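Local coordinates for DUF1987 domain-containing protein (Pseudomonas aeruginosa, PDB 6K4F) that probably acts as the regulatory phosphoprotein of the SiaABC threonine phosphorylation pathway, which controls biofilm formation in response to carbon availability, at residues Gly55-Leu65 against Arg91-Tyr99; Ile73-Glu84 against Phe113-Phe121. All blocks are in the same frame, centred on the assembly; numbering follows the deposited sequence.

Contact 1: residues Gly55-Leu65 against Arg91-Tyr99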
loop_
_atom_site.group_PDB
_atom_site.type_symbol
_atom_site.label_atom_id
_atom_site.label_comp_id
_atom_site.label_asym_id
_atom_site.label_seq_id
_atom_site.Cartn_x
_atom_site.Cartn_y
_atom_site.Cartn_z
ATOM N N GLY A 55 -14.108 1.156 -11.694
ATOM C CA GLY A 55 -13.959 2.435 -12.353
ATOM C C GLY A 55 -12.571 2.614 -12.921
ATOM O O GLY A 55 -11.748 1.698 -12.904
ATOM N N GLN A 56 -12.326 3.825 -13.423
ATOM C CA GLN A 56 -11.095 4.165 -14.126
ATOM C C GLN A 56 -10.292 5.257 -13.428
ATOM O O GLN A 56 -9.282 5.716 -13.977
ATOM C CB GLN A 56 -11.421 4.598 -15.559
ATOM C CG GLN A 56 -11.272 3.507 -16.606
ATOM C CD GLN A 56 -9.929 2.809 -16.542
ATOM O OE1 GLN A 56 -9.855 1.581 -16.550
ATOM N NE2 GLN A 56 -8.854 3.591 -16.479
ATOM N N ARG A 57 -10.706 5.682 -12.236
ATOM C CA ARG A 57 -10.069 6.801 -11.565
ATOM C C ARG A 57 -8.673 6.418 -11.072
ATOM O O ARG A 57 -8.364 5.236 -10.901
ATOM C CB ARG A 57 -10.936 7.276 -10.399
ATOM C CG ARG A 57 -12.141 8.093 -10.835
ATOM C CD ARG A 57 -12.968 8.562 -9.650
ATOM N NE ARG A 57 -13.481 7.444 -8.862
ATOM C CZ ARG A 57 -13.163 7.225 -7.592
ATOM N NH1 ARG A 57 -12.333 8.050 -6.971
ATOM N NH2 ARG A 57 -13.670 6.185 -6.944
ATOM N N PRO A 58 -7.802 7.401 -10.857
ATOM C CA PRO A 58 -6.451 7.087 -10.375
ATOM C C PRO A 58 -6.463 6.621 -8.926
ATOM O O PRO A 58 -7.322 7.005 -8.126
ATOM C CB PRO A 58 -5.701 8.415 -10.523
ATOM C CG PRO A 58 -6.536 9.229 -11.475
ATOM C CD PRO A 58 -7.938 8.827 -11.201
ATOM N N LEU A 59 -5.497 5.767 -8.597
ATOM C CA LEU A 59 -5.286 5.301 -7.230
ATOM C C LEU A 59 -3.905 5.743 -6.762
ATOM O O LEU A 59 -2.909 5.563 -7.478
ATOM C CB LEU A 59 -5.423 3.777 -7.139
ATOM C CG LEU A 59 -5.277 3.165 -5.734
ATOM C CD1 LEU A 59 -6.275 3.774 -4.748
ATOM C CD2 LEU A 59 -5.419 1.641 -5.768
ATOM N N GLU A 60 -3.849 6.346 -5.580
ATOM C CA GLU A 60 -2.606 6.820 -4.982
ATOM C C GLU A 60 -2.381 6.101 -3.664
ATOM O O GLU A 60 -3.305 6.010 -2.849
ATOM C CB GLU A 60 -2.654 8.325 -4.718
ATOM C CG GLU A 60 -2.399 9.209 -5.907
ATOM C CD GLU A 60 -1.629 10.454 -5.515
ATOM O OE1 GLU A 60 -2.033 11.116 -4.537
ATOM O OE2 GLU A 60 -0.612 10.760 -6.170
ATOM N N LEU A 61 -1.165 5.600 -3.441
ATOM C CA LEU A 61 -0.801 5.017 -2.149
ATOM C C LEU A 61 0.087 5.991 -1.387
ATOM O O LEU A 61 1.075 6.494 -1.938
ATOM C CB LEU A 61 -0.081 3.670 -2.319
ATOM C CG LEU A 61 -0.980 2.441 -2.164
ATOM C CD1 LEU A 61 -1.935 2.397 -3.326
ATOM C CD2 LEU A 61 -0.140 1.176 -2.105
ATOM N N ASP A 62 -0.249 6.244 -0.119
ATOM C CA ASP A 62 0.579 7.081 0.755
ATOM C C ASP A 62 0.968 6.273 1.988
ATOM O O ASP A 62 0.139 6.037 2.876
ATOM C CB ASP A 62 -0.139 8.361 1.153
ATOM C CG ASP A 62 0.813 9.400 1.706
ATOM O OD1 ASP A 62 1.446 10.118 0.902
ATOM O OD2 ASP A 62 0.947 9.482 2.946
ATOM N N LEU A 63 2.229 5.865 2.048
ATOM C CA LEU A 63 2.698 4.916 3.043
ATOM C C LEU A 63 3.624 5.583 4.054
ATOM O O LEU A 63 4.565 6.299 3.684
ATOM C CB LEU A 63 3.398 3.743 2.369
ATOM C CG LEU A 63 2.567 2.980 1.333
ATOM C CD1 LEU A 63 3.376 1.797 0.780
ATOM C CD2 LEU A 63 1.234 2.505 1.928
ATOM N N ARG A 64 3.340 5.350 5.330
ATOM C CA ARG A 64 4.186 5.740 6.449
ATOM C C ARG A 64 4.433 4.530 7.320
ATOM O O ARG A 64 4.194 4.533 8.532
ATOM C CB ARG A 64 3.562 6.872 7.257
ATOM C CG ARG A 64 3.304 8.115 6.423
ATOM C CD ARG A 64 2.646 9.212 7.230
ATOM N NE ARG A 64 3.126 10.522 6.801
ATOM C CZ ARG A 64 2.535 11.268 5.876
ATOM N NH1 ARG A 64 1.429 10.836 5.280
ATOM N NH2 ARG A 64 3.051 12.446 5.552
ATOM N N LEU A 65 4.905 3.462 6.676
ATOM C CA LEU A 65 5.141 2.194 7.336
ATOM C C LEU A 65 6.525 2.191 7.952
ATOM O O LEU A 65 7.475 2.726 7.374
ATOM C CB LEU A 65 5.012 1.039 6.344
ATOM C CG LEU A 65 3.617 0.879 5.734
ATOM C CD1 LEU A 65 3.626 -0.082 4.569
ATOM C CD2 LEU A 65 2.610 0.426 6.785
ATOM N N ARG A 91 -3.808 2.202 -16.230
ATOM C CA ARG A 91 -4.406 2.845 -15.062
ATOM C C ARG A 91 -3.403 3.802 -14.430
ATOM O O ARG A 91 -2.261 3.408 -14.180
ATOM C CB ARG A 91 -4.839 1.795 -14.034
ATOM C CG ARG A 91 -5.704 2.334 -12.905
ATOM C CD ARG A 91 -7.032 2.814 -13.449
ATOM N NE ARG A 91 -7.980 3.140 -12.395
ATOM C CZ ARG A 91 -8.951 2.330 -11.991
ATOM N NH1 ARG A 91 -9.105 1.139 -12.555
ATOM N NH2 ARG A 91 -9.770 2.718 -11.024
ATOM N N PRO A 92 -3.781 5.056 -14.167
ATOM C CA PRO A 92 -2.890 5.954 -13.412
ATOM C C PRO A 92 -2.754 5.474 -11.972
ATOM O O PRO A 92 -3.740 5.384 -11.237
ATOM C CB PRO A 92 -3.596 7.314 -13.495
ATOM C CG PRO A 92 -4.594 7.179 -14.630
ATOM C CD PRO A 92 -5.006 5.737 -14.615
ATOM N N VAL A 93 -1.524 5.141 -11.580
ATOM C CA VAL A 93 -1.218 4.683 -10.230
ATOM C C VAL A 93 0.040 5.407 -9.768
ATOM O O VAL A 93 0.957 5.634 -10.564
ATOM C CB VAL A 93 -1.014 3.154 -10.182
ATOM C CG1 VAL A 93 -0.576 2.717 -8.793
ATOM C CG2 VAL A 93 -2.314 2.409 -10.573
ATOM N N SER A 94 0.084 5.787 -8.493
ATOM C CA SER A 94 1.289 6.413 -7.973
ATOM C C SER A 94 1.427 6.117 -6.491
ATOM O O SER A 94 0.440 5.841 -5.793
ATOM C CB SER A 94 1.289 7.927 -8.219
ATOM O OG SER A 94 0.194 8.524 -7.566
ATOM N N LEU A 95 2.663 6.167 -6.009
ATOM C CA LEU A 95 2.934 5.803 -4.624
ATOM C C LEU A 95 3.947 6.757 -4.015
ATOM O O LEU A 95 4.929 7.142 -4.667
ATOM C CB LEU A 95 3.444 4.354 -4.528
ATOM C CG LEU A 95 3.691 3.746 -3.147
ATOM C CD1 LEU A 95 3.441 2.243 -3.200
ATOM C CD2 LEU A 95 5.113 4.025 -2.660
ATOM N N ARG A 96 3.704 7.118 -2.758
ATOM C CA ARG A 96 4.655 7.849 -1.926
ATOM C C ARG A 96 4.991 6.995 -0.718
ATOM O O ARG A 96 4.081 6.469 -0.057
ATOM C CB ARG A 96 4.077 9.198 -1.454
ATOM C CG ARG A 96 4.160 10.294 -2.479
ATOM C CD ARG A 96 3.350 11.513 -2.051
ATOM N NE ARG A 96 1.937 11.182 -1.909
ATOM C CZ ARG A 96 1.090 11.047 -2.929
ATOM N NH1 ARG A 96 1.507 11.228 -4.179
ATOM N NH2 ARG A 96 -0.182 10.737 -2.699
ATOM N N TRP A 97 6.289 6.826 -0.463
ATOM C CA TRP A 97 6.809 6.048 0.661
ATOM C C TRP A 97 7.604 7.005 1.548
ATOM O O TRP A 97 8.736 7.388 1.216
ATOM C CB TRP A 97 7.659 4.880 0.171
ATOM C CG TRP A 97 8.065 3.926 1.258
ATOM C CD1 TRP A 97 8.862 4.194 2.341
ATOM C CD2 TRP A 97 7.699 2.545 1.365
ATOM N NE1 TRP A 97 9.007 3.064 3.113
ATOM C CE2 TRP A 97 8.299 2.040 2.537
ATOM C CE3 TRP A 97 6.942 1.685 0.575
ATOM C CZ2 TRP A 97 8.147 0.713 2.944
ATOM C CZ3 TRP A 97 6.786 0.364 0.986
ATOM C CH2 TRP A 97 7.384 -0.103 2.157
ATOM N N HIS A 98 7.000 7.405 2.664
ATOM C CA HIS A 98 7.621 8.332 3.597
ATOM C C HIS A 98 8.475 7.586 4.606
ATOM O O HIS A 98 8.096 6.514 5.091
ATOM C CB HIS A 98 6.568 9.136 4.350
ATOM C CG HIS A 98 5.606 9.853 3.462
ATOM N ND1 HIS A 98 5.871 11.097 2.934
ATOM C CD2 HIS A 98 4.374 9.506 3.020
ATOM C CE1 HIS A 98 4.838 11.489 2.207
ATOM N NE2 HIS A 98 3.919 10.540 2.239
ATOM N N TYR A 99 9.621 8.168 4.944
ATOM C CA TYR A 99 10.438 7.572 5.987
ATOM C C TYR A 99 11.234 8.665 6.674
ATOM O O TYR A 99 11.390 9.774 6.155
ATOM C CB TYR A 99 11.351 6.473 5.432
ATOM C CG TYR A 99 12.551 6.988 4.668
ATOM C CD1 TYR A 99 12.408 7.563 3.408
ATOM C CD2 TYR A 99 13.828 6.892 5.205
ATOM C CE1 TYR A 99 13.522 8.039 2.700
ATOM C CE2 TYR A 99 14.935 7.360 4.509
ATOM C CZ TYR A 99 14.777 7.932 3.260
ATOM O OH TYR A 99 15.893 8.388 2.574
HETATM O O HOH W 1 -1.861 8.480 -8.852
HETATM O O HOH W 2 1.759 10.663 -6.847
HETATM O O HOH W 3 8.417 5.033 7.390
#
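Leu59-Leu65 and Val93-Tyr99 run side by side as parallel strands, their axes 4.7 Å apart and 8° from parallel. In the backbone ladder Leu59, Leu61 and Leu63 each donate an N-H to, and accept one from, residues of Arg91-Tyr99, from Leu59 N to Pro92 O through to His98 N to Leu63 O. On the face carrying Glu60, Asp62, Ser94 and Arg96, charged groups form a network. Arg96 meets Glu60 end-on, NH2 to OE1 at 2.6 Å and NH1 to OE2 at 2.9 Å, both from above the carboxylate plane. Glu60 OE1 is also salt-bridged to Arg25 of strand 25-29. The Arg96 chain, bent at chi3 (-61°), also places NE 3.0 Å from Asp62 OD1. That oxygen takes a second bond from His98 NE2 at 2.8 Å, on its syn side but tilted out of the carboxylate plane, while the oxygen lies in the plane of the imidazole ring; two donors thus hold OD1, and Arg64 NH1 takes OD2 in a salt bridge. Arg64 also lays its guanidinium flat on His98, planes 10° apart and centres 4.0 Å apart. Near the strand starts, Arg91 grips one acceptor side-on, NE and NH2 both reaching Arg57 O, while NH1 bonds to Leu52 O of helix 37-53. The other face is apolar: Leu61 CB packs on Leu95 CG, and Leu63 CD1 touches Trp97 CE3 at 3.6 Å. This is the strand pair of a right-handed beta-alpha-beta crossover; helix 70-88 lies on the leucine face through Met76, Leu80 and Leu83, with strands 25-29 and 121-125 flanking the pair in the sheet.

Contact 2: residues Ile73-Glu84 against Phe113-Phe121; sequences IKAMMDILDLLE and FREDCSFPF
Glu84 OE1 accepts the backbone N-H of Ser118 at 2.8 Å, met on the syn side but tilted out of the carboxylate plane, with an N-H...O angle of 162°. The bond ties helix 70-88, the connecting helix of a beta-alpha-beta unit, to the loop that leads from helix 108-115 into the edge strand 121-125. Glu84 CG stands anti to the backbone N (chi1 170°) and the chain then bends at chi2, which brings the carboxylate across to the loop; Ser118 OG is itself hydrogen-bonded to His87 and Gln88, one turn further along the helix. The rest of the packing is largely apolar. Phe113 is a knob in the hole formed by Ile73, Met76, Met77 and Leu80. Leu80 CD1 sits off-centre against its ring as a CH-pi contact, 4.1 Å from the centroid, and also nears Cys117 SG and the edge of the Phe121 ring. Phe119 turns its CE2 to Leu83 CB at 3.9 Å, while Cys117 CB lies over one face of that ring. Met77, bent at chi2 and chi3, makes a Met-aromatic contact at the edge of Phe113: SD is 5.4 Å from the ring centroid, and CE lies in the ring plane, 3.5 Å from CE1.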
loop_
_atom_site.group_PDB
_atom_site.type_symbol
_atom_site.label_atom_id
_atom_site.label_comp_id
_atom_site.label_asym_id
_atom_site.label_seq_id
_atom_site.Cartn_x
_atom_site.Cartn_y
_atom_site.Cartn_z
ATOM N N ILE A 73 5.686 -7.984 4.337
ATOM C CA ILE A 73 6.399 -7.706 3.092
ATOM C C ILE A 73 5.731 -8.436 1.931
ATOM O O ILE A 73 5.520 -7.864 0.861
ATOM C CB ILE A 73 7.887 -8.090 3.230
ATOM C CG1 ILE A 73 8.607 -7.111 4.159
ATOM C CG2 ILE A 73 8.559 -8.137 1.859
ATOM C CD1 ILE A 73 10.040 -7.518 4.473
ATOM N N LYS A 74 5.354 -9.702 2.133
ATOM C CA LYS A 74 4.702 -10.449 1.059
ATOM C C LYS A 74 3.344 -9.859 0.707
ATOM O O LYS A 74 2.971 -9.800 -0.474
ATOM C CB LYS A 74 4.560 -11.915 1.461
ATOM C CG LYS A 74 5.925 -12.569 1.695
ATOM C CD LYS A 74 5.817 -14.050 1.918
ATOM C CE LYS A 74 7.193 -14.674 1.897
ATOM N NZ LYS A 74 7.557 -15.173 0.555
ATOM N N ALA A 75 2.594 -9.420 1.723
ATOM C CA ALA A 75 1.282 -8.822 1.487
ATOM C C ALA A 75 1.402 -7.519 0.711
ATOM O O ALA A 75 0.628 -7.265 -0.219
ATOM C CB ALA A 75 0.572 -8.585 2.821
ATOM N N MET A 76 2.383 -6.683 1.062
ATOM C CA MET A 76 2.583 -5.442 0.304
ATOM C C MET A 76 3.045 -5.712 -1.126
ATOM O O MET A 76 2.637 -5.013 -2.058
ATOM C CB MET A 76 3.569 -4.538 1.034
ATOM C CG MET A 76 3.070 -4.174 2.412
ATOM S SD MET A 76 1.786 -2.898 2.323
ATOM C CE MET A 76 2.429 -1.860 0.989
ATOM N N MET A 77 3.909 -6.709 -1.328
ATOM C CA MET A 77 4.296 -7.057 -2.693
ATOM C C MET A 77 3.079 -7.464 -3.518
ATOM O O MET A 77 2.987 -7.135 -4.709
ATOM C CB MET A 77 5.335 -8.174 -2.671
ATOM C CG MET A 77 5.818 -8.594 -4.039
ATOM S SD MET A 77 7.046 -7.426 -4.649
ATOM C CE MET A 77 8.325 -7.749 -3.451
ATOM N N ASP A 78 2.118 -8.157 -2.887
ATOM C CA ASP A 78 0.892 -8.546 -3.575
ATOM C C ASP A 78 0.088 -7.323 -3.991
ATOM O O ASP A 78 -0.420 -7.257 -5.115
ATOM C CB ASP A 78 0.041 -9.457 -2.681
ATOM C CG ASP A 78 0.636 -10.868 -2.512
ATOM O OD1 ASP A 78 1.526 -11.256 -3.294
ATOM O OD2 ASP A 78 0.186 -11.591 -1.595
ATOM N N ILE A 79 -0.036 -6.343 -3.095
ATOM C CA ILE A 79 -0.699 -5.088 -3.442
ATOM C C ILE A 79 0.040 -4.384 -4.576
ATOM O O ILE A 79 -0.563 -3.951 -5.565
ATOM C CB ILE A 79 -0.807 -4.194 -2.196
ATOM C CG1 ILE A 79 -1.782 -4.819 -1.178
ATOM C CG2 ILE A 79 -1.238 -2.786 -2.589
ATOM C CD1 ILE A 79 -1.743 -4.146 0.193
ATOM N N LEU A 80 1.356 -4.255 -4.449
ATOM C CA LEU A 80 2.136 -3.594 -5.495
ATOM C C LEU A 80 2.012 -4.325 -6.825
ATOM O O LEU A 80 1.940 -3.694 -7.886
ATOM C CB LEU A 80 3.600 -3.496 -5.068
ATOM C CG LEU A 80 3.854 -2.599 -3.850
ATOM C CD1 LEU A 80 5.345 -2.508 -3.517
ATOM C CD2 LEU A 80 3.259 -1.214 -4.068
ATOM N N ASP A 81 1.974 -5.663 -6.793
ATOM C CA ASP A 81 1.821 -6.410 -8.036
ATOM C C ASP A 81 0.451 -6.175 -8.661
ATOM O O ASP A 81 0.338 -6.112 -9.894
ATOM C CB ASP A 81 2.081 -7.904 -7.799
ATOM C CG ASP A 81 3.585 -8.255 -7.765
ATOM O OD1 ASP A 81 4.387 -7.587 -8.452
ATOM O OD2 ASP A 81 3.970 -9.218 -7.060
ATOM N N LEU A 82 -0.592 -6.014 -7.837
ATOM C CA LEU A 82 -1.899 -5.615 -8.359
ATOM C C LEU A 82 -1.826 -4.245 -9.027
ATOM O O LEU A 82 -2.364 -4.041 -10.122
ATOM C CB LEU A 82 -2.939 -5.607 -7.237
ATOM C CG LEU A 82 -3.906 -6.791 -7.155
ATOM C CD1 LEU A 82 -4.917 -6.715 -8.286
ATOM C CD2 LEU A 82 -3.162 -8.118 -7.192
ATOM N N LEU A 83 -1.184 -3.281 -8.366
ATOM C CA LEU A 83 -1.056 -1.952 -8.947
ATOM C C LEU A 83 -0.236 -1.986 -10.230
ATOM O O LEU A 83 -0.530 -1.255 -11.185
ATOM C CB LEU A 83 -0.421 -1.003 -7.936
ATOM C CG LEU A 83 -1.206 -0.793 -6.633
ATOM C CD1 LEU A 83 -0.404 0.063 -5.672
ATOM C CD2 LEU A 83 -2.514 -0.130 -6.948
ATOM N N GLU A 84 0.809 -2.812 -10.271
ATOM C CA GLU A 84 1.667 -2.835 -11.457
ATOM C C GLU A 84 0.920 -3.406 -12.659
ATOM O O GLU A 84 0.973 -2.844 -13.760
ATOM C CB GLU A 84 2.938 -3.636 -11.182
ATOM C CG GLU A 84 3.773 -3.920 -12.437
ATOM C CD GLU A 84 4.533 -2.694 -12.935
ATOM O OE1 GLU A 84 4.410 -1.618 -12.313
ATOM O OE2 GLU A 84 5.263 -2.811 -13.947
ATOM N N PHE A 113 11.306 -2.538 -3.357
ATOM C CA PHE A 113 9.957 -2.471 -3.911
ATOM C C PHE A 113 9.927 -1.567 -5.141
ATOM O O PHE A 113 9.295 -1.891 -6.154
ATOM C CB PHE A 113 8.974 -1.930 -2.865
ATOM C CG PHE A 113 8.545 -2.931 -1.810
ATOM C CD1 PHE A 113 8.376 -4.263 -2.110
ATOM C CD2 PHE A 113 8.269 -2.497 -0.519
ATOM C CE1 PHE A 113 7.957 -5.162 -1.134
ATOM C CE2 PHE A 113 7.846 -3.381 0.460
ATOM C CZ PHE A 113 7.689 -4.718 0.153
ATOM N N ARG A 114 10.575 -0.409 -5.055
ATOM C CA ARG A 114 10.559 0.530 -6.179
ATOM C C ARG A 114 11.102 -0.111 -7.457
ATOM O O ARG A 114 10.584 0.130 -8.556
ATOM C CB ARG A 114 11.364 1.777 -5.822
ATOM C CG ARG A 114 11.407 2.827 -6.924
ATOM C CD ARG A 114 11.902 4.150 -6.393
ATOM N NE ARG A 114 11.894 5.168 -7.439
ATOM C CZ ARG A 114 12.984 5.615 -8.056
ATOM N NH1 ARG A 114 14.174 5.159 -7.709
ATOM N NH2 ARG A 114 12.884 6.537 -9.003
ATOM N N GLU A 115 12.122 -0.956 -7.335
ATOM C CA GLU A 115 12.669 -1.596 -8.523
ATOM C C GLU A 115 11.678 -2.548 -9.178
ATOM O O GLU A 115 11.837 -2.877 -10.358
ATOM C CB GLU A 115 13.968 -2.314 -8.157
ATOM C CG GLU A 115 15.062 -1.321 -7.748
ATOM C CD GLU A 115 16.308 -1.977 -7.181
ATOM O OE1 GLU A 115 17.324 -2.038 -7.908
ATOM O OE2 GLU A 115 16.282 -2.405 -6.006
ATOM N N ASP A 116 10.649 -2.992 -8.452
ATOM C CA ASP A 116 9.648 -3.872 -9.033
ATOM C C ASP A 116 8.476 -3.123 -9.656
ATOM O O ASP A 116 7.591 -3.766 -10.234
ATOM C CB ASP A 116 9.109 -4.848 -7.965
ATOM C CG ASP A 116 10.215 -5.625 -7.252
ATOM O OD1 ASP A 116 11.260 -5.907 -7.889
ATOM O OD2 ASP A 116 10.038 -5.964 -6.056
ATOM N N CYS A 117 8.433 -1.794 -9.549
ATOM C CA CYS A 117 7.272 -1.011 -9.954
ATOM C C CYS A 117 7.616 -0.109 -11.127
ATOM O O CYS A 117 8.708 0.445 -11.182
ATOM C CB CYS A 117 6.755 -0.153 -8.800
ATOM S SG CYS A 117 6.279 -1.160 -7.378
ATOM N N SER A 118 6.679 0.036 -12.065
ATOM C CA SER A 118 6.907 0.910 -13.208
ATOM C C SER A 118 6.146 2.221 -13.105
ATOM O O SER A 118 6.336 3.101 -13.950
ATOM C CB SER A 118 6.532 0.187 -14.508
ATOM O OG SER A 118 5.132 0.195 -14.711
ATOM N N PHE A 119 5.308 2.377 -12.102
ATOM C CA PHE A 119 4.575 3.614 -11.892
ATOM C C PHE A 119 5.380 4.531 -10.991
ATOM O O PHE A 119 6.324 4.089 -10.325
ATOM C CB PHE A 119 3.207 3.308 -11.276
ATOM C CG PHE A 119 3.261 2.351 -10.117
ATOM C CD1 PHE A 119 3.508 2.808 -8.832
ATOM C CD2 PHE A 119 3.043 0.996 -10.308
ATOM C CE1 PHE A 119 3.546 1.936 -7.755
ATOM C CE2 PHE A 119 3.078 0.107 -9.236
ATOM C CZ PHE A 119 3.333 0.576 -7.959
ATOM N N PRO A 120 5.060 5.826 -10.970
ATOM C CA PRO A 120 5.753 6.748 -10.059
ATOM C C PRO A 120 5.744 6.259 -8.617
ATOM O O PRO A 120 4.693 5.959 -8.046
ATOM C CB PRO A 120 4.952 8.047 -10.203
ATOM C CG PRO A 120 4.376 7.971 -11.574
ATOM C CD PRO A 120 4.077 6.526 -11.818
ATOM N N PHE A 121 6.926 6.245 -8.010
ATOM C CA PHE A 121 7.151 5.615 -6.707
ATOM C C PHE A 121 8.182 6.505 -6.026
ATOM O O PHE A 121 9.388 6.380 -6.264
ATOM C CB PHE A 121 7.638 4.175 -6.886
ATOM C CG PHE A 121 7.699 3.342 -5.611
ATOM C CD1 PHE A 121 8.376 3.787 -4.480
ATOM C CD2 PHE A 121 7.141 2.066 -5.590
ATOM C CE1 PHE A 121 8.466 3.000 -3.348
ATOM C CE2 PHE A 121 7.220 1.270 -4.456
ATOM C CZ PHE A 121 7.880 1.727 -3.335
#

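In the fold
The centres of the two contacts lie 10 Å apart, and their segments alternate along the chain: strand 59-68 of contact 1 leads into helix 70-88 of contact 2, which returns to strand 93-99. They touch directly. Leu95 N lies 2.9 Å from Pro120 O, a probable hydrogen bond that attaches the segment 113-121 to the strand pair, and Val93 O packs 3.3 Å from Phe119 CB. Trp97 CZ3 meets Phe113 CD2 at 3.6 Å, where the aromatic knob of contact 2 reaches the apolar face of contact 1. That leucine-rich face and helix 70-88 thus share one hydrophobic layer, whereas the salt-bridge network occupies the opposite face of the sheet.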